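Local coordinates for protein putative NAD(P)H-dependent FMN-containing oxidoreductase YwqN (Bacillus subtilis, PDB 1RLI) that probably acts as an NAD(P)H-dependent oxidoreductase that uses FMN as its cofactor, a putative flavoprotein of the SsuE family, at residues 34-42 with 54-65; 149-157 with 170-179. One frame throughout, in Å; residues are numbered along the deposited sequence.

How the contacts relate
Contacts 1 and 2 lie on opposite sides of the chain's centre, their own centres about 25 Å apart and their nearest atoms about 11 Å apart, so they do not touch. What joins them is the mixed six-stranded sheet, whose strands run in the order 55-57, 33-41, 6-10, 74-80, 117-124, 149-157. Contact 1 closes first along the chain and pairs the antiparallel strand 55-57 with strand 33-41 at one border; contact 2 follows and packs the C-terminal helix 168-175 and its tail on strand 149-157 at the other. Five parallel strands form a flavodoxin-like core, consistent with the FMN reductase family; contact 1 adds an antiparallel border strand, and contact 2 packs on the opposite outer strand.

Contact 1 (34-42 with 54-65); sequences HIYLQKYPI and GFRPVQDDYDSI
Lys39 lies across one face of the Phe55 ring, its CE 4.1 Å from the ring centroid in a CH-pi contact. The Lys39 chain leaves with CG between the backbone N and carbonyl carbon (chi1 61°) and then runs extended, which carries NZ onward over the same face, 4.9 Å from the centroid, as a cation-pi partner. Pro41 CD lies 4.0 Å from Phe55 CD2. Replacing Phe55 by an alanine would probably leave the Lys39 methylenes without the ring face they lie on and its ammonium end freer to turn. The backbones of 39-41 and 55-57 form a short antiparallel pair: Tyr40 and Arg56 exchange two N-H...O bonds, Ile42 N reaches Gly54 O, and Val58 N donates to Gln38 O at 3.0 Å. Tyr40 and Arg56 project from the same sheet face and point the same way, ring and guanidinium planes 19° apart, with NH2 of Arg56 3.4 Å from Tyr40 CD2. Val58 CG2 packs 3.6 Å from Tyr40 CB, and Ile42 CG2 meets Arg56 CB. Past this pairing the segments separate and water bridges them: one water donates to Tyr36 O and Asp61 OD2. Farther along, Ile65 brings the segments together again, its CG2 3.8 Å from Ile35 CG2 and its CD1 against Leu37 CD2. Ile35 and Leu37 bond through their backbones to strand 6-10, helix 62-70 packs on Ile35, and Phe93 and Thr89 of helix 88-95 touch Ile65 and Leu37, while Leu92 of the second subunit packs on Pro57.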
loop_
_atom_site.group_PDB
_atom_site.type_symbol
_atom_site.label_atom_id
_atom_site.label_comp_id
_atom_site.label_asym_id
_atom_site.label_seq_id
_atom_site.Cartn_x
_atom_site.Cartn_y
_atom_site.Cartn_z
ATOM N N HIS D 34 19.341 19.640 -14.185
ATOM C CA HIS D 34 17.900 19.737 -14.391
ATOM C C HIS D 34 17.464 19.016 -15.659
ATOM O O HIS D 34 17.712 19.476 -16.773
ATOM C CB HIS D 34 17.479 21.206 -14.451
ATOM C CG HIS D 34 17.418 21.869 -13.111
ATOM N ND1 HIS D 34 16.229 22.138 -12.468
ATOM C CD2 HIS D 34 18.401 22.296 -12.281
ATOM C CE1 HIS D 34 16.481 22.704 -11.300
ATOM N NE2 HIS D 34 17.790 22.812 -11.163
ATOM N N ILE D 35 16.814 17.877 -15.480
ATOM C CA ILE D 35 16.347 17.082 -16.604
ATOM C C ILE D 35 14.845 17.251 -16.760
ATOM O O ILE D 35 14.080 17.177 -15.785
ATOM C CB ILE D 35 16.688 15.584 -16.383
ATOM C CG1 ILE D 35 18.207 15.395 -16.437
ATOM C CG2 ILE D 35 15.986 14.716 -17.422
ATOM C CD1 ILE D 35 18.688 14.116 -15.801
ATOM N N TYR D 36 14.414 17.510 -17.985
ATOM C CA TYR D 36 13.001 17.658 -18.245
ATOM C C TYR D 36 12.662 16.607 -19.279
ATOM O O TYR D 36 13.326 16.514 -20.317
ATOM C CB TYR D 36 12.707 19.059 -18.771
ATOM C CG TYR D 36 13.216 20.138 -17.853
ATOM C CD1 TYR D 36 14.554 20.545 -17.899
ATOM C CD2 TYR D 36 12.372 20.754 -16.932
ATOM C CE1 TYR D 36 15.026 21.541 -17.059
ATOM C CE2 TYR D 36 12.840 21.754 -16.083
ATOM C CZ TYR D 36 14.161 22.140 -16.159
ATOM O OH TYR D 36 14.622 23.150 -15.348
ATOM N N LEU D 37 11.658 15.789 -18.989
ATOM C CA LEU D 37 11.278 14.746 -19.928
ATOM C C LEU D 37 10.372 15.394 -20.967
ATOM O O LEU D 37 9.298 15.877 -20.654
ATOM C CB LEU D 37 10.557 13.613 -19.190
ATOM C CG LEU D 37 11.458 12.946 -18.136
ATOM C CD1 LEU D 37 10.685 11.857 -17.403
ATOM C CD2 LEU D 37 12.684 12.344 -18.803
ATOM N N GLN D 38 10.837 15.397 -22.207
ATOM C CA GLN D 38 10.127 16.020 -23.313
ATOM C C GLN D 38 8.805 15.352 -23.677
ATOM O O GLN D 38 8.644 14.143 -23.522
ATOM C CB GLN D 38 11.053 16.020 -24.536
ATOM C CG GLN D 38 11.071 17.304 -25.350
ATOM C CD GLN D 38 12.130 17.273 -26.450
ATOM O OE1 GLN D 38 12.324 18.252 -27.176
ATOM N NE2 GLN D 38 12.820 16.144 -26.575
ATOM N N LYS D 39 7.846 16.160 -24.128
ATOM C CA LYS D 39 6.560 15.643 -24.589
ATOM C C LYS D 39 6.071 16.563 -25.694
ATOM O O LYS D 39 6.309 17.776 -25.672
ATOM C CB LYS D 39 5.530 15.521 -23.455
ATOM C CG LYS D 39 5.139 16.780 -22.731
ATOM C CD LYS D 39 4.314 16.407 -21.499
ATOM C CE LYS D 39 3.809 17.630 -20.757
ATOM N NZ LYS D 39 3.138 17.255 -19.484
ATOM N N TYR D 40 5.405 15.962 -26.672
ATOM C CA TYR D 40 4.931 16.674 -27.847
ATOM C C TYR D 40 3.410 16.537 -27.950
ATOM O O TYR D 40 2.861 15.458 -27.719
ATOM C CB TYR D 40 5.614 16.054 -29.072
ATOM C CG TYR D 40 5.589 16.877 -30.331
ATOM C CD1 TYR D 40 6.406 17.998 -30.473
ATOM C CD2 TYR D 40 4.748 16.535 -31.390
ATOM C CE1 TYR D 40 6.383 18.764 -31.643
ATOM C CE2 TYR D 40 4.717 17.291 -32.559
ATOM C CZ TYR D 40 5.534 18.404 -32.676
ATOM O OH TYR D 40 5.474 19.172 -33.819
ATOM N N PRO D 41 2.712 17.629 -28.288
ATOM C CA PRO D 41 1.249 17.582 -28.410
ATOM C C PRO D 41 0.788 16.628 -29.518
ATOM O O PRO D 41 1.481 16.451 -30.520
ATOM C CB PRO D 41 0.875 19.039 -28.692
ATOM C CG PRO D 41 2.099 19.580 -29.406
ATOM C CD PRO D 41 3.238 18.968 -28.617
ATOM N N ILE D 42 -0.366 15.993 -29.327
ATOM C CA ILE D 42 -0.892 15.075 -30.339
ATOM C C ILE D 42 -2.219 15.572 -30.899
ATOM O O ILE D 42 -2.681 16.655 -30.544
ATOM C CB ILE D 42 -1.099 13.643 -29.779
ATOM C CG1 ILE D 42 -1.976 13.682 -28.529
ATOM C CG2 ILE D 42 0.242 12.996 -29.477
ATOM C CD1 ILE D 42 -2.184 12.320 -27.893
ATOM N N GLY D 54 -2.815 15.163 -23.362
ATOM C CA GLY D 54 -2.846 15.659 -24.729
ATOM C C GLY D 54 -1.499 15.541 -25.423
ATOM O O GLY D 54 -1.331 15.969 -26.573
ATOM N N PHE D 55 -0.534 14.952 -24.727
ATOM C CA PHE D 55 0.800 14.789 -25.277
ATOM C C PHE D 55 1.211 13.339 -25.431
ATOM O O PHE D 55 0.512 12.407 -25.008
ATOM C CB PHE D 55 1.848 15.468 -24.384
ATOM C CG PHE D 55 1.607 16.931 -24.153
ATOM C CD1 PHE D 55 0.649 17.360 -23.243
ATOM C CD2 PHE D 55 2.347 17.885 -24.850
ATOM C CE1 PHE D 55 0.428 18.723 -23.028
ATOM C CE2 PHE D 55 2.131 19.245 -24.642
ATOM C CZ PHE D 55 1.169 19.664 -23.728
ATOM N N ARG D 56 2.370 13.180 -26.051
ATOM C CA ARG D 56 3.005 11.896 -26.275
ATOM C C ARG D 56 4.454 12.139 -25.864
ATOM O O ARG D 56 5.060 13.124 -26.278
ATOM C CB ARG D 56 2.946 11.529 -27.758
ATOM C CG ARG D 56 3.902 10.418 -28.180
ATOM C CD ARG D 56 4.159 10.474 -29.684
ATOM N NE ARG D 56 4.846 11.708 -30.066
ATOM C CZ ARG D 56 4.959 12.151 -31.314
ATOM N NH1 ARG D 56 4.429 11.463 -32.317
ATOM N NH2 ARG D 56 5.600 13.286 -31.562
ATOM N N PRO D 57 5.020 11.269 -25.012
ATOM C CA PRO D 57 6.414 11.483 -24.614
ATOM C C PRO D 57 7.367 11.373 -25.804
ATOM O O PRO D 57 7.139 10.587 -26.737
ATOM C CB PRO D 57 6.667 10.368 -23.599
ATOM C CG PRO D 57 5.286 10.139 -22.997
ATOM C CD PRO D 57 4.399 10.192 -24.220
ATOM N N VAL D 58 8.435 12.161 -25.747
ATOM C CA VAL D 58 9.469 12.170 -26.774
ATOM C C VAL D 58 10.738 11.707 -26.081
ATOM O O VAL D 58 11.158 12.317 -25.098
ATOM C CB VAL D 58 9.699 13.595 -27.329
ATOM C CG1 VAL D 58 10.843 13.581 -28.353
ATOM C CG2 VAL D 58 8.411 14.121 -27.946
ATOM N N GLN D 59 11.354 10.647 -26.596
ATOM C CA GLN D 59 12.558 10.113 -25.973
ATOM C C GLN D 59 13.775 10.114 -26.882
ATOM O O GLN D 59 14.654 9.275 -26.747
ATOM C CB GLN D 59 12.297 8.690 -25.468
ATOM C CG GLN D 59 11.203 8.582 -24.418
ATOM C CD GLN D 59 11.196 7.208 -23.784
ATOM O OE1 GLN D 59 11.394 6.214 -24.469
ATOM N NE2 GLN D 59 10.963 7.144 -22.479
ATOM N N ASP D 60 13.837 11.070 -27.802
ATOM C CA ASP D 60 14.975 11.145 -28.705
ATOM C C ASP D 60 16.263 11.383 -27.935
ATOM O O ASP D 60 17.337 10.927 -28.355
ATOM C CB ASP D 60 14.771 12.275 -29.724
ATOM C CG ASP D 60 13.634 11.994 -30.693
ATOM O OD1 ASP D 60 12.507 11.705 -30.240
ATOM O OD2 ASP D 60 13.866 12.066 -31.918
ATOM N N ASP D 61 16.166 12.073 -26.800
ATOM C CA ASP D 61 17.356 12.375 -26.015
ATOM C C ASP D 61 17.548 11.487 -24.778
ATOM O O ASP D 61 18.263 11.854 -23.840
ATOM C CB ASP D 61 17.347 13.858 -25.619
ATOM C CG ASP D 61 16.243 14.205 -24.626
ATOM O OD1 ASP D 61 15.165 13.560 -24.644
ATOM O OD2 ASP D 61 16.461 15.144 -23.834
ATOM N N TYR D 62 16.939 10.302 -24.807
ATOM C CA TYR D 62 17.031 9.363 -23.681
ATOM C C TYR D 62 18.466 8.993 -23.300
ATOM O O TYR D 62 18.806 9.015 -22.120
ATOM C CB TYR D 62 16.202 8.100 -23.988
ATOM C CG TYR D 62 16.254 7.039 -22.907
ATOM C CD1 TYR D 62 15.402 7.090 -21.808
ATOM C CD2 TYR D 62 17.156 5.986 -22.994
ATOM C CE1 TYR D 62 15.441 6.106 -20.814
ATOM C CE2 TYR D 62 17.210 4.993 -21.992
ATOM C CZ TYR D 62 16.345 5.066 -20.910
ATOM O OH TYR D 62 16.391 4.092 -19.926
ATOM N N ASP D 63 19.316 8.639 -24.273
ATOM C CA ASP D 63 20.704 8.288 -23.957
ATOM C C ASP D 63 21.448 9.443 -23.291
ATOM O O ASP D 63 22.238 9.216 -22.382
ATOM C CB ASP D 63 21.489 7.856 -25.212
ATOM C CG ASP D 63 20.970 6.560 -25.812
ATOM O OD1 ASP D 63 20.379 5.743 -25.068
ATOM O OD2 ASP D 63 21.169 6.354 -27.035
ATOM N N SER D 64 21.216 10.670 -23.752
ATOM C CA SER D 64 21.861 11.840 -23.149
ATOM C C SER D 64 21.416 12.005 -21.694
ATOM O O SER D 64 22.195 12.433 -20.830
ATOM C CB SER D 64 21.508 13.111 -23.928
ATOM O OG SER D 64 22.230 13.144 -25.142
ATOM N N ILE D 65 20.158 11.672 -21.429
ATOM C CA ILE D 65 19.626 11.785 -20.075
ATOM C C ILE D 65 20.278 10.755 -19.160
ATOM O O ILE D 65 20.717 11.078 -18.050
ATOM C CB ILE D 65 18.097 11.632 -20.083
ATOM C CG1 ILE D 65 17.499 12.856 -20.783
ATOM C CG2 ILE D 65 17.548 11.493 -18.632
ATOM C CD1 ILE D 65 15.988 12.822 -20.988
HETATM O O HOH W 1 14.910 16.852 -22.245
HETATM O O HOH W 2 9.959 12.034 -22.457
HETATM O O HOH W 3 12.950 13.326 -23.008
#

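Contact 2 (149-157 with 170-179); sequences SFKGYVLGE and ALSAASRLLK
Gly156 and Ala170 bring the two backbones nearest, their CA atoms 5.1 Å apart, where helix 170-175 runs nearly antiparallel to strand 149-157: the axes make an angle of 160° and approach to 8.2 Å. Without a side chain on Gly156, Ala170 CB can rest directly on its CA at 3.8 Å, a place where a CB on the strand would be tight. Val154 carries much of the apolar contact. With CG1 anti to the backbone N (chi1 178°), its two methyls divide the work: CG1 touches Ala173 CB at 3.9 Å and also Ala170 O, and CG2 meets Leu177 CD1 at 3.7 Å while lying against Ala173 O. Small alanines on the helix thus admit the valine branches close to its backbone. This is the helix-on-sheet packing of a flavodoxin-like alpha/beta sandwich, in which the C-terminal helix 168-175 lies on the last strand beside helix 18-27, whose Leu22 touches Leu171 and Ala174. After the helix ends, Leu177 holds CG anti to its backbone N (chi1 -172°), which brings CD1 to the strand backbone at Tyr153 N and Gly152. The extended Lys179 chain then crosses to the strand, CE 3.2 Å from Lys151 O; the ammonium groups of Lys151 and Lys179 stay 5.1 Å apart, NZ to NZ, and Lys179 NZ also makes a long, weak ion pair with Glu157 of the third subunit. Tyr153 points to the other side of the strand, where it packs on Ile136 of helix 133-146 and its OH bonds to Lys129 O of the third subunit.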
loop_
_atom_site.group_PDB
_atom_site.type_symbol
_atom_site.label_atom_id
_atom_site.label_comp_id
_atom_site.label_asym_id
_atom_site.label_seq_id
_atom_site.Cartn_x
_atom_site.Cartn_y
_atom_site.Cartn_z
ATOM N N SER D 149 18.716 3.551 -2.595
ATOM C CA SER D 149 18.134 3.904 -1.310
ATOM C C SER D 149 17.075 5.000 -1.501
ATOM O O SER D 149 17.358 6.060 -2.039
ATOM C CB SER D 149 19.218 4.406 -0.356
ATOM O OG SER D 149 20.180 3.392 -0.137
ATOM N N PHE D 150 15.867 4.723 -1.031
ATOM C CA PHE D 150 14.742 5.652 -1.142
ATOM C C PHE D 150 14.803 6.445 0.135
ATOM O O PHE D 150 14.301 5.997 1.172
ATOM C CB PHE D 150 13.428 4.856 -1.229
ATOM C CG PHE D 150 12.232 5.673 -1.633
ATOM C CD1 PHE D 150 12.350 7.023 -1.955
ATOM C CD2 PHE D 150 10.980 5.077 -1.700
ATOM C CE1 PHE D 150 11.201 7.774 -2.342
ATOM C CE2 PHE D 150 9.850 5.799 -2.082
ATOM C CZ PHE D 150 9.956 7.145 -2.403
ATOM N N LYS D 151 15.426 7.626 0.037
ATOM C CA LYS D 151 15.686 8.514 1.168
ATOM C C LYS D 151 14.564 9.419 1.658
ATOM O O LYS D 151 14.566 9.812 2.824
ATOM C CB LYS D 151 16.899 9.381 0.852
ATOM C CG LYS D 151 18.188 8.591 0.621
ATOM C CD LYS D 151 18.625 7.871 1.887
ATOM C CE LYS D 151 20.034 7.297 1.738
ATOM N NZ LYS D 151 20.452 6.488 2.919
ATOM N N GLY D 152 13.620 9.773 0.799
ATOM C CA GLY D 152 12.541 10.631 1.272
ATOM C C GLY D 152 11.649 11.057 0.133
ATOM O O GLY D 152 11.996 10.834 -1.025
ATOM N N TYR D 153 10.500 11.648 0.455
ATOM C CA TYR D 153 9.578 12.121 -0.577
ATOM C C TYR D 153 8.719 13.221 -0.007
ATOM O O TYR D 153 8.712 13.471 1.201
ATOM C CB TYR D 153 8.652 10.993 -1.051
ATOM C CG TYR D 153 7.768 10.457 0.055
ATOM C CD1 TYR D 153 6.524 11.037 0.342
ATOM C CD2 TYR D 153 8.217 9.406 0.862
ATOM C CE1 TYR D 153 5.754 10.568 1.423
ATOM C CE2 TYR D 153 7.460 8.941 1.927
ATOM C CZ TYR D 153 6.244 9.520 2.201
ATOM O OH TYR D 153 5.528 9.017 3.275
ATOM N N VAL D 154 7.989 13.874 -0.900
ATOM C CA VAL D 154 7.046 14.898 -0.528
ATOM C C VAL D 154 5.787 14.711 -1.384
ATOM O O VAL D 154 5.881 14.546 -2.604
ATOM C CB VAL D 154 7.614 16.333 -0.781
ATOM C CG1 VAL D 154 6.542 17.372 -0.421
ATOM C CG2 VAL D 154 8.877 16.554 0.048
ATOM N N LEU D 155 4.610 14.685 -0.752
ATOM C CA LEU D 155 3.349 14.590 -1.498
ATOM C C LEU D 155 2.723 15.964 -1.320
ATOM O O LEU D 155 2.457 16.385 -0.190
ATOM C CB LEU D 155 2.425 13.523 -0.911
ATOM C CG LEU D 155 2.772 12.075 -1.272
ATOM C CD1 LEU D 155 1.974 11.122 -0.375
ATOM C CD2 LEU D 155 2.434 11.818 -2.743
ATOM N N GLY D 156 2.512 16.663 -2.431
ATOM C CA GLY D 156 1.964 18.008 -2.368
ATOM C C GLY D 156 0.612 18.101 -3.033
ATOM O O GLY D 156 0.296 17.320 -3.921
ATOM N N GLU D 157 -0.185 19.080 -2.624
ATOM C CA GLU D 157 -1.520 19.235 -3.179
ATOM C C GLU D 157 -1.600 20.409 -4.151
ATOM O O GLU D 157 -1.177 21.521 -3.837
ATOM C CB GLU D 157 -2.512 19.410 -2.025
ATOM C CG GLU D 157 -3.969 19.380 -2.418
ATOM C CD GLU D 157 -4.863 19.149 -1.218
ATOM O OE1 GLU D 157 -4.689 19.860 -0.203
ATOM O OE2 GLU D 157 -5.736 18.255 -1.290
ATOM N N ALA D 170 3.748 21.274 2.266
ATOM C CA ALA D 170 4.544 20.693 1.181
ATOM C C ALA D 170 5.767 21.540 0.863
ATOM O O ALA D 170 6.846 21.011 0.596
ATOM C CB ALA D 170 3.681 20.519 -0.083
ATOM N N LEU D 171 5.608 22.855 0.884
ATOM C CA LEU D 171 6.742 23.725 0.590
ATOM C C LEU D 171 7.874 23.548 1.598
ATOM O O LEU D 171 9.039 23.508 1.214
ATOM C CB LEU D 171 6.308 25.190 0.554
ATOM C CG LEU D 171 5.406 25.630 -0.604
ATOM C CD1 LEU D 171 4.960 27.075 -0.380
ATOM C CD2 LEU D 171 6.157 25.517 -1.922
ATOM N N SER D 172 7.542 23.449 2.884
ATOM C CA SER D 172 8.580 23.287 3.902
ATOM C C SER D 172 9.130 21.874 3.899
ATOM O O SER D 172 10.301 21.656 4.218
ATOM C CB SER D 172 8.049 23.641 5.299
ATOM O OG SER D 172 6.909 22.886 5.608
ATOM N N ALA D 173 8.290 20.914 3.530
ATOM C CA ALA D 173 8.720 19.519 3.457
ATOM C C ALA D 173 9.744 19.396 2.323
ATOM O O ALA D 173 10.737 18.672 2.438
ATOM C CB ALA D 173 7.532 18.626 3.177
ATOM N N ALA D 174 9.494 20.091 1.223
ATOM C CA ALA D 174 10.415 20.038 0.081
ATOM C C ALA D 174 11.746 20.724 0.437
ATOM O O ALA D 174 12.821 20.249 0.082
ATOM C CB ALA D 174 9.763 20.700 -1.152
ATOM N N SER D 175 11.671 21.835 1.157
ATOM C CA SER D 175 12.886 22.545 1.558
ATOM C C SER D 175 13.740 21.684 2.462
ATOM O O SER D 175 14.959 21.818 2.492
ATOM C CB SER D 175 12.542 23.833 2.302
ATOM O OG SER D 175 11.971 24.772 1.421
ATOM N N ARG D 176 13.098 20.799 3.217
ATOM C CA ARG D 176 13.831 19.933 4.122
ATOM C C ARG D 176 13.971 18.531 3.567
ATOM O O ARG D 176 14.288 17.602 4.300
ATOM C CB ARG D 176 13.117 19.906 5.479
ATOM C CG ARG D 176 12.970 21.303 6.086
ATOM C CD ARG D 176 12.129 21.294 7.350
ATOM N NE ARG D 176 12.191 22.585 8.040
ATOM C CZ ARG D 176 11.689 23.722 7.570
ATOM N NH1 ARG D 176 11.064 23.751 6.396
ATOM N NH2 ARG D 176 11.824 24.840 8.275
ATOM N N LEU D 177 13.756 18.377 2.265
ATOM C CA LEU D 177 13.810 17.053 1.652
ATOM C C LEU D 177 15.136 16.313 1.769
ATOM O O LEU D 177 15.175 15.168 2.205
ATOM C CB LEU D 177 13.446 17.139 0.174
ATOM C CG LEU D 177 13.278 15.774 -0.507
ATOM C CD1 LEU D 177 12.175 14.958 0.186
ATOM C CD2 LEU D 177 12.941 16.002 -1.966
ATOM N N LEU D 178 16.218 16.957 1.358
ATOM C CA LEU D 178 17.510 16.295 1.391
ATOM C C LEU D 178 18.007 16.033 2.803
ATOM O O LEU D 178 18.182 16.967 3.583
ATOM C CB LEU D 178 18.536 17.114 0.601
ATOM C CG LEU D 178 18.319 17.160 -0.917
ATOM C CD1 LEU D 178 18.139 15.750 -1.448
ATOM C CD2 LEU D 178 17.101 17.979 -1.241
ATOM N N LYS D 179 18.219 14.754 3.125
ATOM C CA LYS D 179 18.707 14.366 4.447
ATOM C C LYS D 179 20.035 15.047 4.741
ATOM O O LYS D 179 20.775 15.406 3.826
ATOM C CB LYS D 179 18.888 12.843 4.553
ATOM C CG LYS D 179 17.585 12.061 4.695
ATOM C CD LYS D 179 17.843 10.633 5.166
ATOM C CE LYS D 179 16.540 9.858 5.330
ATOM N NZ LYS D 179 16.757 8.469 5.840
#